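Local atomic coordinates of sphingomyelinase C (Streptomyces griseocarneus, PDB entry 7CNE), a protein that belongs to the endonuclease/exonuclease/phosphatase family and adopts a DNase I-like fold, in which two beta sheets pack face to face with helices outside. Residues Lys11-Asn16 / Gly41-Asn46; Val116-Ala121 / Phe171-Ala176; Thr149-Thr154 / Ala165-Gln170; Asp186-Leu191 / Val249-Gly254; Asn263-Glu268 / Tyr291-Gly296. All coordinates share one frame; numbering follows the deposited sequence.

Read from the N terminus, the contacts close loops mostly in series. Interaction 1 closes the first, joining strand 12-19 to the turn that follows helix 30-39. Interaction 2 closes a longer loop, from the end of strand 110-117 to helix 162-180, and interaction 3 lies wholly within that loop, nearer the N-terminal end of the same helix. Interaction 4 closes the next loop by pairing strands 188-192 and 247-251 at one margin of the six-stranded sheet, and interaction 5 closes the last by pairing 261-265 and 293-297 in the seven-stranded sheet. None cross. Interactions 1 and 5 share one sheet; 2, 3 and 4 share the other, and interaction 4 touches both 1 and 5 where the sheets pack face to face.

Interaction 1 (Lys11-Asn16 / Gly41-Asn46); sequences KVLTYN and GFFQGN
Leu13 and Tyr15 of strand 12-19 pack onto Phe42, Phe43 and Asn46 in the turn that leads into strand 48-54, at the far end of the beta-alpha-beta crossover through helix 30-39. The aromatic contact is edge-to-face: the rim of Phe42 meets the face of Tyr15, with planes at 56° and Phe42 CZ 3.6 Å from Tyr15 CZ. Phe42 CG stands between the backbone N and the carbonyl carbon (chi1 62°), and from there the ring reaches Tyr15. The apolar contact centres on Leu13, whose methyl CD2 touches both rings: it lies 4.1 Å from Phe42 CD1, near that ring's plane, and also reaches Phe43 CD1. The polar group is the amide of Asn46, which packs against Leu13 CB while bonding within its own turn. At the outer margin, water 1 donates to Gln44 O and Asn46 OD1 and accepts a weak bond from Lys11 NZ. Asn46 ND2 gives its firm bond to Phe42 O at 3.0 Å, with the acceptor practically in the amide plane.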
# COMPACT_ATOMS: atom_id res chain seq x y z
N LYS A 11 -0.53 15.18 -3.54
CA LYS A 11 -0.11 14.64 -2.25
C LYS A 11 -0.64 13.22 -2.14
O LYS A 11 -1.85 13.00 -2.23
CB LYS A 11 -0.67 15.50 -1.12
CG LYS A 11 0.17 15.58 0.14
CD LYS A 11 -0.02 16.97 0.75
CE LYS A 11 0.99 17.22 1.85
NZ LYS A 11 0.36 17.22 3.21
N VAL A 12 0.25 12.25 -1.92
CA VAL A 12 -0.15 10.84 -1.97
C VAL A 12 0.25 10.14 -0.67
O VAL A 12 1.43 10.17 -0.29
CB VAL A 12 0.45 10.11 -3.18
CG1 VAL A 12 0.00 8.64 -3.18
CG2 VAL A 12 0.02 10.82 -4.48
N LEU A 13 -0.73 9.53 -0.01
CA LEU A 13 -0.50 8.73 1.19
C LEU A 13 -0.48 7.25 0.84
O LEU A 13 -1.36 6.76 0.12
CB LEU A 13 -1.58 9.00 2.24
CG LEU A 13 -1.74 8.00 3.39
CD1 LEU A 13 -0.57 8.10 4.39
CD2 LEU A 13 -3.07 8.21 4.11
N THR A 14 0.50 6.52 1.36
CA THR A 14 0.44 5.07 1.35
C THR A 14 0.49 4.60 2.80
O THR A 14 1.29 5.11 3.59
CB THR A 14 1.56 4.43 0.49
OG1 THR A 14 1.43 3.01 0.53
CG2 THR A 14 2.97 4.83 0.93
N TYR A 15 -0.38 3.65 3.15
CA TYR A 15 -0.53 3.22 4.54
C TYR A 15 -0.97 1.77 4.61
O TYR A 15 -2.03 1.41 4.09
CB TYR A 15 -1.54 4.11 5.28
CG TYR A 15 -1.60 3.85 6.77
CD1 TYR A 15 -0.44 3.80 7.54
CD2 TYR A 15 -2.83 3.66 7.40
CE1 TYR A 15 -0.51 3.59 8.93
CE2 TYR A 15 -2.91 3.45 8.76
CZ TYR A 15 -1.76 3.41 9.53
OH TYR A 15 -1.87 3.19 10.89
N ASN A 16 -0.17 0.95 5.29
CA ASN A 16 -0.53 -0.44 5.55
C ASN A 16 -1.36 -0.46 6.84
O ASN A 16 -0.84 -0.17 7.92
CB ASN A 16 0.73 -1.29 5.68
CG ASN A 16 0.42 -2.77 5.90
OD1 ASN A 16 -0.50 -3.13 6.63
ND2 ASN A 16 1.21 -3.65 5.27
N GLY A 41 -4.51 12.39 11.65
CA GLY A 41 -4.00 13.55 10.94
C GLY A 41 -3.40 13.19 9.59
O GLY A 41 -3.65 13.88 8.59
N PHE A 42 -2.65 12.09 9.53
CA PHE A 42 -2.00 11.72 8.28
C PHE A 42 -3.00 11.35 7.20
O PHE A 42 -2.66 11.38 6.01
CB PHE A 42 -1.00 10.56 8.50
CG PHE A 42 -1.62 9.27 9.00
CD1 PHE A 42 -2.28 8.41 8.13
CD2 PHE A 42 -1.49 8.90 10.33
CE1 PHE A 42 -2.84 7.22 8.58
CE2 PHE A 42 -2.04 7.70 10.80
CZ PHE A 42 -2.72 6.86 9.92
N PHE A 43 -4.23 11.01 7.59
CA PHE A 43 -5.28 10.65 6.63
C PHE A 43 -5.90 11.86 5.94
O PHE A 43 -6.46 11.72 4.85
CB PHE A 43 -6.39 9.85 7.33
CG PHE A 43 -7.20 8.98 6.41
CD1 PHE A 43 -6.73 7.73 6.02
CD2 PHE A 43 -8.43 9.40 5.92
CE1 PHE A 43 -7.47 6.92 5.17
CE2 PHE A 43 -9.17 8.61 5.07
CZ PHE A 43 -8.69 7.36 4.68
N GLN A 44 -5.79 13.04 6.55
CA GLN A 44 -6.45 14.24 6.02
C GLN A 44 -5.55 14.97 5.04
O GLN A 44 -4.32 14.96 5.18
CB GLN A 44 -6.84 15.21 7.14
CG GLN A 44 -7.19 14.54 8.45
CD GLN A 44 -8.39 13.62 8.33
OE1 GLN A 44 -9.30 13.88 7.53
NE2 GLN A 44 -8.38 12.52 9.09
N GLY A 45 -6.17 15.61 4.06
CA GLY A 45 -5.48 16.58 3.24
C GLY A 45 -4.69 15.99 2.10
O GLY A 45 -3.86 16.69 1.51
N ASN A 46 -4.92 14.73 1.77
CA ASN A 46 -4.23 14.13 0.63
C ASN A 46 -5.07 14.25 -0.63
O ASN A 46 -6.27 14.51 -0.59
CB ASN A 46 -3.90 12.67 0.93
CG ASN A 46 -3.09 12.52 2.18
OD1 ASN A 46 -1.95 12.99 2.25
ND2 ASN A 46 -3.67 11.90 3.20
O HOH W 1 -1.76 14.70 4.33

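Interaction 2 (Val116-Ala121 / Phe171-Ala176); sequences VIFNDA and FRQIDA
Phe118, just past the end of strand 110-117, and Gln173 on helix 162-180 bring their backbones only to 7.5 Å between CA atoms, a gap that a long polar side chain can span. Gln173 does so with CG anti to its backbone N (chi1 -175°) and the chain extended beyond. Its amide uses both of its polar atoms on the backbone of 117-119: Asn119 N donates to Gln173 OE1 at 2.8 Å in a nearly straight bond, and Gln173 NE2 reaches Ile117 O weakly at 3.5 Å. A glutamine suits this place because it offers an acceptor and a donor side by side. The Asn119 amide stacks on that of Gln173, their planes 9° apart. Gln173 OE1 also lies at the edge of the Phe118 ring, in its plane, 3.7 Å from Phe118 CD1. The same ring edge makes an apolar contact with Ile174, Phe118 CE1 lying 4.1 Å from Ile174 CD1. Water 2 donates to both Gln173 OE1 and Asp120 OD1, adding a second donor to the carbonyl. The contact thus fastens the exit of strand 110-117 to helix 162-180, while Phe132 of the adjoining strand 131-139 packs against Val116 and Ile174.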
# COMPACT_ATOMS: atom_id res chain seq x y z
N VAL A 116 -4.87 -6.21 -11.25
CA VAL A 116 -4.07 -7.29 -11.82
C VAL A 116 -3.52 -8.08 -10.64
O VAL A 116 -2.91 -7.51 -9.73
CB VAL A 116 -2.92 -6.75 -12.70
CG1 VAL A 116 -2.08 -7.88 -13.27
CG2 VAL A 116 -3.46 -5.83 -13.83
N ILE A 117 -3.77 -9.38 -10.64
CA ILE A 117 -3.24 -10.28 -9.61
C ILE A 117 -1.84 -10.72 -10.03
O ILE A 117 -1.59 -11.00 -11.21
CB ILE A 117 -4.19 -11.48 -9.39
CG1 ILE A 117 -5.61 -11.01 -9.07
CG2 ILE A 117 -3.64 -12.50 -8.35
CD1 ILE A 117 -5.73 -9.87 -8.10
N PHE A 118 -0.91 -10.74 -9.08
CA PHE A 118 0.49 -11.05 -9.40
C PHE A 118 0.63 -12.45 -9.98
O PHE A 118 -0.01 -13.40 -9.53
CB PHE A 118 1.35 -10.93 -8.14
CG PHE A 118 1.63 -9.52 -7.73
CD1 PHE A 118 2.10 -8.60 -8.66
CD2 PHE A 118 1.42 -9.11 -6.42
CE1 PHE A 118 2.36 -7.29 -8.29
CE2 PHE A 118 1.68 -7.79 -6.04
CZ PHE A 118 2.14 -6.88 -6.98
N ASN A 119 1.49 -12.57 -10.99
CA ASN A 119 1.79 -13.87 -11.57
C ASN A 119 2.81 -14.65 -10.75
O ASN A 119 2.89 -15.88 -10.90
CB ASN A 119 2.31 -13.71 -13.00
CG ASN A 119 1.27 -13.14 -13.93
OD1 ASN A 119 0.08 -13.35 -13.74
ND2 ASN A 119 1.72 -12.40 -14.95
N ASP A 120 3.57 -13.97 -9.90
CA ASP A 120 4.66 -14.57 -9.13
C ASP A 120 4.49 -14.23 -7.66
O ASP A 120 4.32 -13.06 -7.30
CB ASP A 120 6.02 -14.06 -9.62
CG ASP A 120 6.26 -14.36 -11.09
OD1 ASP A 120 5.86 -13.54 -11.93
OD2 ASP A 120 6.87 -15.41 -11.40
N ALA A 121 4.57 -15.25 -6.80
CA ALA A 121 4.47 -15.07 -5.35
C ALA A 121 4.83 -16.38 -4.68
O ALA A 121 4.78 -17.44 -5.30
CB ALA A 121 3.07 -14.61 -4.93
N PHE A 171 7.59 -6.43 -9.47
CA PHE A 171 7.89 -5.09 -9.96
C PHE A 171 8.01 -5.08 -11.48
O PHE A 171 7.55 -4.14 -12.14
CB PHE A 171 9.19 -4.56 -9.33
CG PHE A 171 9.16 -4.48 -7.82
CD1 PHE A 171 8.04 -4.00 -7.15
CD2 PHE A 171 10.28 -4.87 -7.07
CE1 PHE A 171 8.02 -3.91 -5.74
CE2 PHE A 171 10.27 -4.79 -5.67
CZ PHE A 171 9.13 -4.32 -5.00
N ARG A 172 8.61 -6.12 -12.07
CA ARG A 172 8.71 -6.16 -13.53
C ARG A 172 7.35 -6.42 -14.18
O ARG A 172 7.10 -5.93 -15.29
CB ARG A 172 9.74 -7.20 -13.97
CG ARG A 172 11.17 -6.78 -13.65
CD ARG A 172 12.23 -7.66 -14.33
NE ARG A 172 13.51 -7.54 -13.65
CZ ARG A 172 14.56 -8.32 -13.86
NH1 ARG A 172 14.50 -9.33 -14.74
NH2 ARG A 172 15.68 -8.11 -13.17
N GLN A 173 6.47 -7.15 -13.52
CA GLN A 173 5.12 -7.32 -14.05
C GLN A 173 4.38 -5.99 -14.11
O GLN A 173 3.66 -5.70 -15.07
CB GLN A 173 4.33 -8.33 -13.22
CG GLN A 173 2.94 -8.63 -13.82
CD GLN A 173 2.04 -9.51 -12.94
OE1 GLN A 173 2.50 -10.11 -11.96
NE2 GLN A 173 0.77 -9.59 -13.30
N ILE A 174 4.55 -5.16 -13.07
CA ILE A 174 3.96 -3.83 -13.05
C ILE A 174 4.55 -2.99 -14.17
O ILE A 174 3.84 -2.32 -14.93
CB ILE A 174 4.17 -3.17 -11.67
CG1 ILE A 174 3.29 -3.85 -10.62
CG2 ILE A 174 3.92 -1.64 -11.73
CD1 ILE A 174 3.72 -3.55 -9.21
N ASP A 175 5.88 -3.02 -14.30
CA ASP A 175 6.56 -2.30 -15.37
C ASP A 175 6.04 -2.72 -16.74
O ASP A 175 5.77 -1.88 -17.61
CB ASP A 175 8.08 -2.53 -15.27
CG ASP A 175 8.84 -1.99 -16.47
OD1 ASP A 175 8.74 -0.78 -16.77
OD2 ASP A 175 9.55 -2.80 -17.12
N ALA A 176 5.88 -4.03 -16.96
CA ALA A 176 5.41 -4.50 -18.26
C ALA A 176 3.97 -4.07 -18.50
O ALA A 176 3.61 -3.67 -19.62
CB ALA A 176 5.57 -6.02 -18.35
O HOH W 2 4.63 -11.29 -10.67

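Interaction 3 (Thr149-Thr154 / Ala165-Gln170); sequences THAQST and ADRSRQ
Gln152 lies against Arg167 and Gln170 where helix 162-180 passes the end of strand 142-150, and this is the close-packed part of the contact. Gln152 CB sits 3.5 Å from Arg167 CG and equally near Gln170 OE1. That oxygen accepts from Gln152 N at 2.7 Å, the donor only slightly tilted from the carbonyl plane. With its chain extended beyond CG, Gln170 brings the amide up to the loop, and its NE2 donates to Asp120 O and to water 3. Gln170 OE1 comes to 3.3 Å of Ala151 CA, a closeness that the small side chain probably permits. Towards exposed Thr154 the contact thins to polar bonds from one nitrogen. Arg167 NH1 donates to Gln152 O at 2.9 Å, above the carbonyl plane but within the guanidinium plane, and to Thr154 OG1 at 3.1 Å. The arginine bends at its third torsion (chi3 -71°), and its NE forms a salt bridge with Glu203, so the guanidinium is bonded at both NH1 and NE. Gln152 NE2 donates to Ser153 O, in the carbonyl plane on a lone pair. The contact joins strand end and following loop to the helix in a beta-alpha-beta unit, strand 142-150, helix 162-180 and strand 188-192, part of the DNase I-like sandwich.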
# COMPACT_ATOMS: atom_id res chain seq x y z
N THR A 149 -0.22 -1.01 -4.55
CA THR A 149 0.07 -2.42 -4.39
C THR A 149 0.62 -2.72 -3.00
O THR A 149 0.85 -1.82 -2.18
CB THR A 149 1.06 -2.91 -5.47
OG1 THR A 149 1.05 -4.35 -5.51
CG2 THR A 149 2.48 -2.43 -5.18
N HIS A 150 0.77 -4.01 -2.75
CA HIS A 150 1.41 -4.57 -1.57
C HIS A 150 2.22 -5.75 -2.10
O HIS A 150 1.65 -6.77 -2.48
CB HIS A 150 0.36 -5.01 -0.55
CG HIS A 150 0.94 -5.51 0.74
ND1 HIS A 150 0.17 -6.13 1.71
CD2 HIS A 150 2.20 -5.47 1.23
CE1 HIS A 150 0.93 -6.46 2.73
NE2 HIS A 150 2.17 -6.07 2.47
N ALA A 151 3.54 -5.60 -2.17
CA ALA A 151 4.39 -6.59 -2.82
C ALA A 151 4.71 -7.75 -1.88
O ALA A 151 4.39 -7.74 -0.68
CB ALA A 151 5.68 -5.93 -3.32
N GLN A 152 5.34 -8.78 -2.45
CA GLN A 152 5.60 -10.04 -1.75
C GLN A 152 6.28 -9.83 -0.39
O GLN A 152 7.30 -9.15 -0.29
CB GLN A 152 6.47 -10.93 -2.63
CG GLN A 152 7.04 -12.17 -1.93
CD GLN A 152 5.98 -13.21 -1.69
OE1 GLN A 152 5.23 -13.55 -2.59
NE2 GLN A 152 5.89 -13.72 -0.45
N SER A 153 5.72 -10.44 0.65
CA SER A 153 6.32 -10.34 1.97
C SER A 153 7.44 -11.37 2.13
O SER A 153 7.53 -12.35 1.39
CB SER A 153 5.27 -10.54 3.07
OG SER A 153 4.74 -11.86 3.02
N THR A 154 8.31 -11.13 3.11
CA THR A 154 9.41 -12.05 3.40
C THR A 154 8.87 -13.14 4.34
O THR A 154 9.04 -13.10 5.56
CB THR A 154 10.60 -11.29 3.97
OG1 THR A 154 11.04 -10.34 2.99
CG2 THR A 154 11.76 -12.24 4.29
N ALA A 165 13.19 -12.74 -4.94
CA ALA A 165 13.07 -13.08 -6.36
C ALA A 165 11.67 -12.80 -6.88
O ALA A 165 11.50 -12.29 -7.99
CB ALA A 165 13.43 -14.55 -6.57
N ASP A 166 10.64 -13.12 -6.09
CA ASP A 166 9.28 -12.88 -6.55
C ASP A 166 8.91 -11.40 -6.49
O ASP A 166 8.19 -10.93 -7.37
CB ASP A 166 8.29 -13.74 -5.76
CG ASP A 166 8.30 -15.18 -6.23
OD1 ASP A 166 8.84 -15.43 -7.32
OD2 ASP A 166 7.78 -16.05 -5.51
N ARG A 167 9.41 -10.65 -5.50
CA ARG A 167 9.23 -9.20 -5.55
C ARG A 167 9.78 -8.63 -6.84
O ARG A 167 9.16 -7.77 -7.47
CB ARG A 167 9.90 -8.52 -4.35
CG ARG A 167 9.13 -8.62 -3.03
CD ARG A 167 9.65 -7.65 -1.98
NE ARG A 167 10.96 -8.00 -1.45
CZ ARG A 167 11.18 -8.83 -0.44
NH1 ARG A 167 10.15 -9.45 0.16
NH2 ARG A 167 12.42 -9.05 -0.02
N SER A 168 10.97 -9.09 -7.25
CA SER A 168 11.56 -8.59 -8.49
C SER A 168 10.62 -8.84 -9.66
O SER A 168 10.36 -7.94 -10.46
CB SER A 168 12.92 -9.26 -8.73
OG SER A 168 13.46 -8.90 -9.98
N ARG A 169 10.08 -10.06 -9.76
CA ARG A 169 9.13 -10.36 -10.83
C ARG A 169 7.86 -9.52 -10.71
O ARG A 169 7.27 -9.11 -11.72
CB ARG A 169 8.81 -11.86 -10.84
CG ARG A 169 9.97 -12.74 -11.35
CD ARG A 169 10.01 -14.12 -10.67
NE ARG A 169 11.08 -14.96 -11.24
CZ ARG A 169 12.37 -14.85 -10.91
NH1 ARG A 169 12.77 -13.95 -10.02
NH2 ARG A 169 13.27 -15.65 -11.47
N GLN A 170 7.40 -9.27 -9.48
CA GLN A 170 6.20 -8.44 -9.31
C GLN A 170 6.44 -7.02 -9.81
O GLN A 170 5.58 -6.45 -10.50
CB GLN A 170 5.77 -8.43 -7.84
CG GLN A 170 5.24 -9.80 -7.35
CD GLN A 170 4.84 -9.80 -5.88
OE1 GLN A 170 5.10 -8.84 -5.15
NE2 GLN A 170 4.19 -10.88 -5.44
O HOH W 3 2.36 -10.09 -2.97

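Interaction 4 (Asp186-Leu191 / Val249-Gly254); sequences DEQVML and VLHRNG
Met190 and His251 form a non-hydrogen-bonded pair in the antiparallel ladder between strand 188-192 and strand 247-251, the last strand at one margin of the six-stranded sheet. Next along, Leu191 and Leu250 make the hydrogen-bonded pair: Leu191 N donates to Leu250 O at 2.9 Å, and Leu250 N returns the bond to Leu191 O. Past His251 the ladder weakens, since Arg252 N donates to Val189 O in a weak bond, bent to 130°, and water 5 donates to both Val189 O and Leu250 O. On the face shared by Met190 and His251 the two side chains run alongside each other. Met190 CG lies over one face of the imidazole, 3.6 Å from its centroid in a CH-pi contact, with SD oblique to the ring. A flexible, polarisable methionine suits such a surface, and Met190 SD also touches Val249 CG1 at 4.0 Å. Val12 of the other sheet packs against both Met190 and Val249, so this face lies between the sheets. Gln188 OE1 approaches the imidazole edge, 3.2 Å from His251 CE1, while its NE2 is bonded to Pro8 O. On the helix 162-180 side, Val189 CB rests 3.9 Å from Arg252 CB, and the arginine extends on to a salt bridge with Asp175. Water 4 joins Val189 N to His251 ND1, so the imidazole is probably fixed in rotation by this polar partner as well as by the methionine over its face.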
# COMPACT_ATOMS: atom_id res chain seq x y z
N ASP A 186 4.17 12.83 -21.03
CA ASP A 186 3.79 14.05 -20.33
C ASP A 186 2.77 13.81 -19.22
O ASP A 186 2.36 14.77 -18.57
CB ASP A 186 3.23 15.07 -21.33
CG ASP A 186 1.84 14.70 -21.81
OD1 ASP A 186 1.70 13.68 -22.51
OD2 ASP A 186 0.88 15.41 -21.46
N GLU A 187 2.36 12.56 -19.00
CA GLU A 187 1.43 12.21 -17.92
C GLU A 187 2.17 11.47 -16.81
O GLU A 187 3.00 10.59 -17.09
CB GLU A 187 0.28 11.36 -18.47
CG GLU A 187 -0.58 12.15 -19.46
CD GLU A 187 -1.71 11.35 -20.07
OE1 GLU A 187 -2.43 11.95 -20.89
OE2 GLU A 187 -1.89 10.14 -19.75
N GLN A 188 1.88 11.85 -15.56
CA GLN A 188 2.56 11.26 -14.41
C GLN A 188 2.12 9.82 -14.17
O GLN A 188 0.94 9.48 -14.32
CB GLN A 188 2.26 12.04 -13.13
CG GLN A 188 2.80 13.41 -13.03
CD GLN A 188 2.21 14.11 -11.82
OE1 GLN A 188 2.57 13.81 -10.68
NE2 GLN A 188 1.27 15.00 -12.06
N VAL A 189 3.06 8.99 -13.74
CA VAL A 189 2.80 7.60 -13.38
C VAL A 189 3.51 7.33 -12.06
O VAL A 189 4.74 7.37 -12.00
CB VAL A 189 3.29 6.61 -14.45
CG1 VAL A 189 2.82 5.20 -14.07
CG2 VAL A 189 2.79 7.03 -15.84
N MET A 190 2.74 7.07 -11.01
CA MET A 190 3.28 6.81 -9.68
C MET A 190 2.98 5.38 -9.25
O MET A 190 1.90 4.85 -9.53
CB MET A 190 2.71 7.78 -8.65
CG MET A 190 3.23 9.20 -8.77
SD MET A 190 2.41 10.31 -7.59
CE MET A 190 0.92 10.71 -8.51
N LEU A 191 3.94 4.76 -8.57
CA LEU A 191 3.74 3.48 -7.89
C LEU A 191 3.73 3.75 -6.39
O LEU A 191 4.67 4.34 -5.87
CB LEU A 191 4.85 2.49 -8.25
CG LEU A 191 4.89 1.18 -7.44
CD1 LEU A 191 3.67 0.32 -7.76
CD2 LEU A 191 6.16 0.42 -7.72
N VAL A 249 6.20 6.03 -2.45
CA VAL A 249 5.45 6.56 -3.59
C VAL A 249 6.48 7.11 -4.56
O VAL A 249 7.11 8.14 -4.28
CB VAL A 249 4.44 7.65 -3.20
CG1 VAL A 249 3.61 8.10 -4.43
CG2 VAL A 249 3.54 7.20 -2.05
N LEU A 250 6.66 6.45 -5.70
CA LEU A 250 7.76 6.76 -6.61
C LEU A 250 7.25 6.93 -8.03
O LEU A 250 6.44 6.13 -8.51
CB LEU A 250 8.84 5.67 -6.58
CG LEU A 250 9.54 5.46 -5.23
CD1 LEU A 250 10.45 4.20 -5.23
CD2 LEU A 250 10.34 6.70 -4.85
N HIS A 251 7.74 7.97 -8.70
CA HIS A 251 7.40 8.24 -10.09
C HIS A 251 8.14 7.29 -11.03
O HIS A 251 9.15 6.67 -10.67
CB HIS A 251 7.72 9.68 -10.45
CG HIS A 251 6.77 10.66 -9.83
ND1 HIS A 251 5.60 11.04 -10.44
CD2 HIS A 251 6.81 11.31 -8.64
CE1 HIS A 251 4.96 11.90 -9.67
NE2 HIS A 251 5.67 12.07 -8.57
N ARG A 252 7.62 7.19 -12.25
CA ARG A 252 8.18 6.33 -13.29
C ARG A 252 9.19 7.09 -14.14
O ARG A 252 8.95 8.24 -14.52
CB ARG A 252 7.05 5.81 -14.18
CG ARG A 252 7.47 4.84 -15.26
CD ARG A 252 6.25 4.05 -15.73
NE ARG A 252 6.53 3.19 -16.87
CZ ARG A 252 6.97 1.93 -16.78
NH1 ARG A 252 7.19 1.38 -15.60
NH2 ARG A 252 7.19 1.24 -17.89
N ASN A 253 10.32 6.45 -14.44
CA ASN A 253 11.31 7.09 -15.29
C ASN A 253 10.71 7.47 -16.64
O ASN A 253 9.89 6.74 -17.20
CB ASN A 253 12.52 6.18 -15.50
CG ASN A 253 13.40 6.09 -14.28
OD1 ASN A 253 13.60 7.09 -13.58
ND2 ASN A 253 13.95 4.90 -14.01
N GLY A 254 11.12 8.63 -17.16
CA GLY A 254 10.67 9.08 -18.46
C GLY A 254 9.32 9.77 -18.47
O GLY A 254 8.86 10.16 -19.55
O HOH W 4 5.59 10.31 -13.25
O HOH W 5 6.01 4.86 -11.03

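Interaction 5 (Asn263-Glu268 / Tyr291-Gly296); sequences NTVVQE and YPVIAG
Gln267 meets Tyr291 in two ways: its aliphatic part lies over the ring while its amide bonds the hydroxyl. Gln267 CG sits 3.9 Å from the Tyr291 ring centroid in a CH-pi contact, and Gln267 NE2 donates to Tyr291 OH at 3.0 Å, with that oxygen in the amide plane. The two side chains lie side by side and point the same way, but amide and ring stand at 89°. The extended Gln267 chain, with CG anti to the backbone N (chi1 -176°), carries the amide out to the Tyr291 hydroxyl, and Glu230 also accepts from NE2. Gln267 is the centre of an inverse gamma turn that ends the pairing. Before it, strands 261-265 and 293-297 form an antiparallel ladder in the seven-stranded sheet. Thr264 and Ile294 exchange both backbone bonds, and Val266 N donates to Pro292 O at 3.0 Å, nearly along the C=O axis. Pro292 has no N-H to return the bond; Val266 O instead lies 3.3 Å from Pro292 CD. On the face of Asn263, Val265, Val293 and Ala295, which looks to strand 247-251, Val265 CG2 meets Val293 CG2 at 4.1 Å and Asn263 OD1 accepts from Val249 N. On the side of Thr264 and Ile294, Ile294 CD1 touches Val266 CG2 at 3.9 Å. Water 6 joins Thr264 OG1 to Ile294 O. The ladder thus passes from backbone bonds and beta-branched packing to a glutamine lying over a tyrosine, whose phenol oxygen is an acceptor.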
# COMPACT_ATOMS: atom_id res chain seq x y z
N ASN A 263 9.26 11.58 -0.13
CA ASN A 263 8.50 10.63 0.70
C ASN A 263 8.83 10.94 2.15
O ASN A 263 10.01 10.89 2.54
CB ASN A 263 8.88 9.17 0.41
CG ASN A 263 8.35 8.63 -0.93
OD1 ASN A 263 8.45 7.43 -1.19
ND2 ASN A 263 7.82 9.50 -1.78
N THR A 264 7.82 11.25 2.96
CA THR A 264 8.03 11.51 4.39
C THR A 264 7.39 10.40 5.21
O THR A 264 6.18 10.15 5.10
CB THR A 264 7.46 12.87 4.79
OG1 THR A 264 8.06 13.88 3.98
CG2 THR A 264 7.76 13.16 6.25
N VAL A 265 8.20 9.73 6.03
CA VAL A 265 7.69 8.74 6.98
C VAL A 265 7.22 9.49 8.22
O VAL A 265 8.00 10.19 8.87
CB VAL A 265 8.77 7.71 7.33
CG1 VAL A 265 8.18 6.58 8.19
CG2 VAL A 265 9.43 7.15 6.05
N VAL A 266 5.94 9.35 8.55
CA VAL A 266 5.30 10.17 9.57
C VAL A 266 5.01 9.28 10.78
O VAL A 266 4.11 8.43 10.73
CB VAL A 266 4.02 10.83 9.06
CG1 VAL A 266 3.31 11.54 10.19
CG2 VAL A 266 4.33 11.80 7.91
N GLN A 267 5.75 9.49 11.87
CA GLN A 267 5.58 8.71 13.09
C GLN A 267 4.50 9.35 13.96
O GLN A 267 4.78 10.06 14.93
CB GLN A 267 6.92 8.60 13.82
CG GLN A 267 6.93 7.73 15.08
CD GLN A 267 8.29 7.73 15.75
OE1 GLN A 267 8.87 8.78 16.00
NE2 GLN A 267 8.82 6.54 15.99
N GLU A 268 3.24 9.10 13.60
CA GLU A 268 2.10 9.63 14.34
C GLU A 268 1.49 8.52 15.19
O GLU A 268 1.07 7.48 14.66
CB GLU A 268 1.03 10.22 13.40
CG GLU A 268 -0.27 10.60 14.13
CD GLU A 268 -1.35 11.21 13.24
OE1 GLU A 268 -1.06 11.63 12.10
OE2 GLU A 268 -2.52 11.29 13.69
N TYR A 291 4.28 2.88 9.75
CA TYR A 291 3.97 4.29 9.75
C TYR A 291 3.49 4.73 8.37
O TYR A 291 3.95 4.20 7.35
CB TYR A 291 5.21 5.12 10.13
CG TYR A 291 5.66 4.89 11.56
CD1 TYR A 291 4.75 4.93 12.62
CD2 TYR A 291 6.99 4.62 11.85
CE1 TYR A 291 5.17 4.72 13.94
CE2 TYR A 291 7.42 4.40 13.15
CZ TYR A 291 6.51 4.45 14.19
OH TYR A 291 6.95 4.24 15.48
N PRO A 292 2.56 5.67 8.32
CA PRO A 292 2.15 6.23 7.02
C PRO A 292 3.32 6.95 6.35
O PRO A 292 4.20 7.53 7.00
CB PRO A 292 1.04 7.22 7.40
CG PRO A 292 1.39 7.64 8.82
CD PRO A 292 1.89 6.35 9.44
N VAL A 293 3.32 6.89 5.02
CA VAL A 293 4.28 7.62 4.20
C VAL A 293 3.48 8.60 3.35
O VAL A 293 2.57 8.20 2.62
CB VAL A 293 5.12 6.68 3.33
CG1 VAL A 293 5.91 7.48 2.29
CG2 VAL A 293 6.04 5.85 4.21
N ILE A 294 3.82 9.88 3.46
CA ILE A 294 3.15 10.92 2.70
C ILE A 294 4.15 11.45 1.68
O ILE A 294 5.27 11.85 2.04
CB ILE A 294 2.63 12.04 3.61
CG1 ILE A 294 1.49 11.49 4.48
CG2 ILE A 294 2.15 13.23 2.76
CD1 ILE A 294 1.15 12.36 5.67
N ALA A 295 3.75 11.43 0.42
CA ALA A 295 4.59 11.83 -0.69
C ALA A 295 4.06 13.11 -1.32
O ALA A 295 2.85 13.25 -1.52
CB ALA A 295 4.64 10.74 -1.75
N GLY A 296 4.96 14.01 -1.67
CA GLY A 296 4.54 15.21 -2.37
C GLY A 296 5.73 16.08 -2.70
O GLY A 296 6.85 15.85 -2.22
O HOH W 6 6.37 14.24 2.05